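Local coordinates for protein Ent-copalyl diphosphate synthase (Streptomyces platensis, PDB 5BP8) that is a mainly alpha-helical terpene cyclase related to the squalene-hopene cyclase family, at residues M179-P184 / G200-R205; L189-E194 / W495-I500. One frame throughout, in Å; residues are numbered along the deposited sequence.

Contact 1: M179-P184 / G200-R205; sequences MTEQAP and GTRGAR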
loop_
_atom_site.group_PDB
_atom_site.type_symbol
_atom_site.label_atom_id
_atom_site.label_comp_id
_atom_site.label_asym_id
_atom_site.label_seq_id
_atom_site.Cartn_x
_atom_site.Cartn_y
_atom_site.Cartn_z
HETATM N N MSE A 179 -1.353 26.457 8.477
HETATM C CA MSE A 179 -2.393 26.634 7.460
HETATM C C MSE A 179 -3.719 26.067 7.920
HETATM O O MSE A 179 -4.756 26.675 7.693
HETATM C CB MSE A 179 -2.007 26.056 6.092
HETATM C CG MSE A 179 -3.027 26.444 5.006
HETATM SE SE MSE A 179 -2.892 25.291 3.417
HETATM C CE MSE A 179 -3.787 23.685 4.131
ATOM N N THR A 180 -3.707 24.901 8.568
ATOM C CA THR A 180 -4.940 24.218 8.947
ATOM C C THR A 180 -5.637 24.798 10.196
ATOM O O THR A 180 -6.656 24.267 10.636
ATOM C CB THR A 180 -4.760 22.670 9.035
ATOM O OG1 THR A 180 -3.676 22.338 9.905
ATOM C CG2 THR A 180 -4.464 22.100 7.667
ATOM N N GLU A 181 -5.131 25.916 10.717
ATOM C CA GLU A 181 -5.909 26.754 11.630
ATOM C C GLU A 181 -6.950 27.596 10.875
ATOM O O GLU A 181 -7.946 28.036 11.463
ATOM C CB GLU A 181 -4.980 27.654 12.443
ATOM C CG GLU A 181 -3.989 26.847 13.283
ATOM C CD GLU A 181 -2.919 27.682 13.955
ATOM O OE1 GLU A 181 -3.037 28.934 13.996
ATOM O OE2 GLU A 181 -1.939 27.076 14.440
ATOM N N GLN A 182 -6.727 27.817 9.569
ATOM C CA GLN A 182 -7.616 28.683 8.795
ATOM C C GLN A 182 -8.270 28.069 7.561
ATOM O O GLN A 182 -9.171 28.676 6.974
ATOM C CB GLN A 182 -6.883 29.974 8.392
ATOM C CG GLN A 182 -5.831 29.819 7.320
ATOM C CD GLN A 182 -5.328 31.174 6.826
ATOM O OE1 GLN A 182 -5.872 31.730 5.870
ATOM N NE2 GLN A 182 -4.342 31.720 7.490
ATOM N N ALA A 183 -7.800 26.895 7.152
ATOM C CA ALA A 183 -8.289 26.227 5.972
ATOM C C ALA A 183 -8.186 24.734 6.168
ATOM O O ALA A 183 -7.288 24.263 6.874
ATOM C CB ALA A 183 -7.479 26.640 4.744
ATOM N N PRO A 184 -9.034 23.982 5.468
ATOM C CA PRO A 184 -9.024 22.548 5.698
ATOM C C PRO A 184 -7.808 21.847 5.134
ATOM O O PRO A 184 -7.295 22.212 4.067
ATOM C CB PRO A 184 -10.285 22.066 4.999
ATOM C CG PRO A 184 -10.640 23.148 4.034
ATOM C CD PRO A 184 -10.115 24.413 4.577
ATOM N N GLY A 200 -7.508 16.377 17.068
ATOM C CA GLY A 200 -8.088 17.507 16.350
ATOM C C GLY A 200 -8.634 17.082 15.013
ATOM O O GLY A 200 -8.465 15.944 14.604
ATOM N N THR A 201 -9.335 17.984 14.335
ATOM C CA THR A 201 -10.077 17.606 13.122
ATOM C C THR A 201 -9.503 18.258 11.879
ATOM O O THR A 201 -9.394 17.608 10.830
ATOM C CB THR A 201 -11.560 17.965 13.272
ATOM O OG1 THR A 201 -11.687 19.352 13.629
ATOM C CG2 THR A 201 -12.157 17.117 14.398
ATOM N N ARG A 202 -9.169 19.552 11.961
ATOM C CA ARG A 202 -8.409 20.212 10.871
ATOM C C ARG A 202 -9.100 20.206 9.491
ATOM O O ARG A 202 -8.445 20.289 8.426
ATOM C CB ARG A 202 -7.029 19.577 10.729
ATOM C CG ARG A 202 -6.223 19.532 12.006
ATOM C CD ARG A 202 -5.555 20.859 12.221
ATOM N NE ARG A 202 -4.987 21.015 13.540
ATOM C CZ ARG A 202 -3.992 21.834 13.825
ATOM N NH1 ARG A 202 -3.419 22.562 12.870
ATOM N NH2 ARG A 202 -3.552 21.907 15.067
ATOM N N GLY A 203 -10.418 20.152 9.506
ATOM C CA GLY A 203 -11.208 20.112 8.294
ATOM C C GLY A 203 -11.335 18.751 7.637
ATOM O O GLY A 203 -11.950 18.638 6.583
ATOM N N ALA A 204 -10.716 17.716 8.218
ATOM C CA ALA A 204 -10.927 16.367 7.741
ATOM C C ALA A 204 -12.335 15.915 8.109
ATOM O O ALA A 204 -12.826 16.208 9.203
ATOM C CB ALA A 204 -9.877 15.432 8.307
ATOM N N ARG A 205 -12.979 15.229 7.171
ATOM C CA ARG A 205 -14.366 14.820 7.319
ATOM C C ARG A 205 -14.494 13.305 7.329
ATOM O O ARG A 205 -14.137 12.669 6.368
ATOM C CB ARG A 205 -15.194 15.341 6.160
ATOM C CG ARG A 205 -15.113 16.840 5.952
ATOM C CD ARG A 205 -16.293 17.242 5.100
ATOM N NE ARG A 205 -16.146 18.557 4.495
ATOM C CZ ARG A 205 -17.163 19.253 3.992
ATOM N NH1 ARG A 205 -18.403 18.764 4.039
ATOM N NH2 ARG A 205 -16.942 20.445 3.450
HETATM O O HOH W 1 -1.549 24.371 14.829
#

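Contact 2: L189-E194 / W495-I500; sequences LWHTLE and WHDKDI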
loop_
_atom_site.group_PDB
_atom_site.type_symbol
_atom_site.label_atom_id
_atom_site.label_comp_id
_atom_site.label_asym_id
_atom_site.label_seq_id
_atom_site.Cartn_x
_atom_site.Cartn_y
_atom_site.Cartn_z
ATOM N N LEU A 189 -4.508 14.356 2.268
ATOM C CA LEU A 189 -3.759 14.289 3.534
ATOM C C LEU A 189 -4.627 13.924 4.734
ATOM O O LEU A 189 -4.113 13.805 5.838
ATOM C CB LEU A 189 -3.047 15.625 3.809
ATOM C CG LEU A 189 -1.953 15.936 2.754
ATOM C CD1 LEU A 189 -1.403 17.340 2.973
ATOM C CD2 LEU A 189 -0.833 14.910 2.789
ATOM N N TRP A 190 -5.930 13.729 4.557
ATOM C CA TRP A 190 -6.734 13.246 5.683
ATOM C C TRP A 190 -6.224 11.915 6.218
ATOM O O TRP A 190 -6.302 11.654 7.412
ATOM C CB TRP A 190 -8.196 13.077 5.282
ATOM C CG TRP A 190 -8.893 14.387 4.940
ATOM C CD1 TRP A 190 -8.366 15.659 5.019
ATOM C CD2 TRP A 190 -10.246 14.542 4.467
ATOM N NE1 TRP A 190 -9.317 16.586 4.606
ATOM C CE2 TRP A 190 -10.469 15.930 4.271
ATOM C CE3 TRP A 190 -11.256 13.648 4.143
ATOM C CZ2 TRP A 190 -11.685 16.434 3.812
ATOM C CZ3 TRP A 190 -12.464 14.142 3.673
ATOM C CH2 TRP A 190 -12.667 15.529 3.514
ATOM N N HIS A 191 -5.728 11.076 5.317
ATOM C CA HIS A 191 -5.135 9.795 5.669
ATOM C C HIS A 191 -3.970 9.935 6.661
ATOM O O HIS A 191 -3.646 8.955 7.364
ATOM C CB HIS A 191 -4.633 9.112 4.394
ATOM C CG HIS A 191 -4.242 7.688 4.597
ATOM N ND1 HIS A 191 -5.163 6.692 4.804
ATOM C CD2 HIS A 191 -3.026 7.089 4.646
ATOM C CE1 HIS A 191 -4.541 5.541 4.977
ATOM N NE2 HIS A 191 -3.241 5.755 4.884
ATOM N N THR A 192 -3.358 11.132 6.722
ATOM C CA THR A 192 -2.196 11.388 7.565
ATOM C C THR A 192 -2.475 12.438 8.667
ATOM O O THR A 192 -1.561 13.059 9.234
ATOM C CB THR A 192 -0.943 11.692 6.715
ATOM O OG1 THR A 192 0.233 11.729 7.554
ATOM C CG2 THR A 192 -1.037 12.919 5.990
ATOM N N LEU A 193 -3.746 12.573 9.018
ATOM C CA LEU A 193 -4.155 13.578 9.989
ATOM C C LEU A 193 -3.341 13.495 11.296
ATOM O O LEU A 193 -3.020 14.524 11.885
ATOM C CB LEU A 193 -5.644 13.461 10.305
ATOM C CG LEU A 193 -6.230 14.375 11.399
ATOM C CD1 LEU A 193 -6.082 15.842 11.028
ATOM C CD2 LEU A 193 -7.701 14.036 11.642
ATOM N N GLU A 194 -3.014 12.287 11.726
ATOM C CA GLU A 194 -2.344 12.084 13.047
ATOM C C GLU A 194 -0.958 12.694 13.105
ATOM O O GLU A 194 -0.406 12.915 14.177
ATOM C CB GLU A 194 -2.301 10.584 13.415
ATOM C CG GLU A 194 -1.169 9.765 12.789
ATOM C CD GLU A 194 -1.411 9.338 11.346
ATOM O OE1 GLU A 194 -2.431 9.765 10.728
ATOM O OE2 GLU A 194 -0.574 8.546 10.834
ATOM N N TRP A 495 3.550 -2.634 -0.556
ATOM C CA TRP A 495 2.869 -1.458 -1.087
ATOM C C TRP A 495 3.084 -0.260 -0.208
ATOM O O TRP A 495 2.906 -0.351 1.015
ATOM C CB TRP A 495 1.379 -1.729 -1.241
ATOM C CG TRP A 495 1.080 -2.796 -2.238
ATOM C CD1 TRP A 495 1.328 -4.120 -2.120
ATOM C CD2 TRP A 495 0.455 -2.617 -3.516
ATOM N NE1 TRP A 495 0.918 -4.778 -3.234
ATOM C CE2 TRP A 495 0.366 -3.883 -4.108
ATOM C CE3 TRP A 495 -0.028 -1.505 -4.205
ATOM C CZ2 TRP A 495 -0.167 -4.081 -5.393
ATOM C CZ3 TRP A 495 -0.564 -1.697 -5.499
ATOM C CH2 TRP A 495 -0.635 -2.980 -6.058
ATOM N N HIS A 496 3.446 0.873 -0.798
ATOM C CA HIS A 496 3.717 2.073 0.008
ATOM C C HIS A 496 2.476 2.667 0.661
ATOM O O HIS A 496 1.482 2.976 -0.016
ATOM C CB HIS A 496 4.395 3.167 -0.811
ATOM C CG HIS A 496 5.825 2.879 -1.137
ATOM N ND1 HIS A 496 6.572 3.693 -1.957
ATOM C CD2 HIS A 496 6.638 1.858 -0.785
ATOM C CE1 HIS A 496 7.790 3.186 -2.092
ATOM N NE2 HIS A 496 7.863 2.085 -1.372
ATOM N N ASP A 497 2.520 2.835 1.986
ATOM C CA ASP A 497 1.587 3.762 2.634
ATOM C C ASP A 497 2.332 4.473 3.770
ATOM O O ASP A 497 3.303 5.181 3.515
ATOM C CB ASP A 497 0.261 3.085 3.034
ATOM C CG ASP A 497 -0.732 4.075 3.606
ATOM O OD1 ASP A 497 -0.756 5.230 3.121
ATOM O OD2 ASP A 497 -1.402 3.779 4.607
ATOM N N LYS A 498 1.917 4.317 5.018
ATOM C CA LYS A 498 2.659 4.905 6.100
ATOM C C LYS A 498 3.978 4.162 6.244
ATOM O O LYS A 498 5.048 4.775 6.246
ATOM C CB LYS A 498 1.843 4.803 7.427
ATOM C CG LYS A 498 0.563 5.632 7.447
ATOM C CD LYS A 498 0.836 7.113 7.595
ATOM C CE LYS A 498 -0.424 7.936 7.362
ATOM N NZ LYS A 498 -1.439 7.658 8.405
ATOM N N ASP A 499 3.885 2.850 6.425
ATOM C CA ASP A 499 5.027 1.949 6.257
ATOM C C ASP A 499 4.746 1.247 4.922
ATOM O O ASP A 499 4.503 1.946 3.923
ATOM C CB ASP A 499 5.404 1.035 7.475
ATOM C CG ASP A 499 4.216 0.259 8.158
ATOM O OD1 ASP A 499 3.121 0.081 7.577
ATOM O OD2 ASP A 499 4.434 -0.218 9.338
ATOM N N ILE A 500 4.814 -0.071 4.870
ATOM C CA ILE A 500 4.474 -0.837 3.652
ATOM C C ILE A 500 3.478 -1.935 4.044
ATOM O O ILE A 500 3.596 -2.552 5.121
ATOM C CB ILE A 500 5.690 -1.424 2.909
ATOM C CG1 ILE A 500 6.734 -2.073 3.844
ATOM C CG2 ILE A 500 6.358 -0.327 2.099
ATOM C CD1 ILE A 500 8.003 -2.531 3.134
#

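Contact 1: M179-P184 / G200-R205
T180 and R202 make the one direct hydrogen bond across this surface contact: NH1 of R202 donates to OG1 of T180 (3.0 Å, N-H...O angle 159°), which sits at the guanidinium's edge, near its plane. With chi1 of 54°, OG1 lies between the backbone N and the carbonyl carbon. One hydroxyl can accept from R202 while giving its own hydrogen to the carbonyl of V176, which suits threonine to the place after helix 171-179. Water 1 adds a second link, donating to OE2 of E181 (2.8 Å) and accepting from NH2 of R202 (3.2 Å); arginine has N-H groups for hydroxyl and water alike.

Nonpolar contact backs these bonds: the side chains cross at about a right angle, with CB of T180 against CD of R202 (3.7 Å).

At the other end, CA of P184 makes a C-H...O contact with O of R202 (3.6 Å), and CB of P184 lies 3.9 Å from CA of G203. Glycine suits that place, since a side chain would collide with the proline and the preceding carbonyl.

R202 and G203 are the central residues of a type I' beta turn from T201 to A204, packed against the loop after helix 171-179.

Contact 2: L189-E194 / W495-I500
A histidine-carboxylate hydrogen bond, H191 to D497, and a salt bridge, E194 to K498, fasten the turn leading into helix 193-196 to the tip of the beta-hairpin formed by strands 495-496 and 500-501. H191 and D497 reach toward each other tip to tip. NE2 of H191 donates to OD2 of D497 (2.7 Å, N-H...O angle 162°), with the oxygen near the ring plane and approached on its syn side. Ring and carboxylate are turned 46° apart. In H191, CG stands anti to the backbone N (chi1 -169°), on a CB that points toward the hairpin. Both ends have second-shell support: ND1 of H191 bonds to the carbonyl of G218, and OD2 of D497 to the hydroxyl of S255.

K498 also spans the gap, on a chain bent at chi2 and chi4. Its NZ donates to O of H191 (2.8 Å). A second bond runs from NZ to OE2 of E194 (2.7 Å), which accepts through its syn lone pair. OE2 is also hydrogen-bonded to the hydroxyl of Y32, on helix 31-40. A long lysine suits this place because its ammonium can grip a main-chain carbonyl and a carboxylate together, while its methylenes pack: CE lies 3.8 Å from CB of T192. With all five touching residues buried, the opposite charges of K498 and E194 probably stabilise each other.

The whole is a buried salt bridge with a histidine-carboxylate hydrogen bond, linking a beta-hairpin turn to the turn before a short helix, some 300 residues away in sequence.

Contacts 1 and 2 share the chain region around helix 193-196 but lie at different depths, their centres about 17 Å apart. Contact 1 is local and on the surface: it joins the two loops flanking that helix, through a single direct side-chain hydrogen bond, a water link and a glycine-proline fit. Contact 2 lies deep in the chain and is long-range, tying the start of the same helix to the C-terminal hairpin through direct bonds among buried side chains and one main-chain carbonyl. The indole of W190 packs against G203, A204 and R205, and L193 meets G200, which puts the two contacts in direct touch.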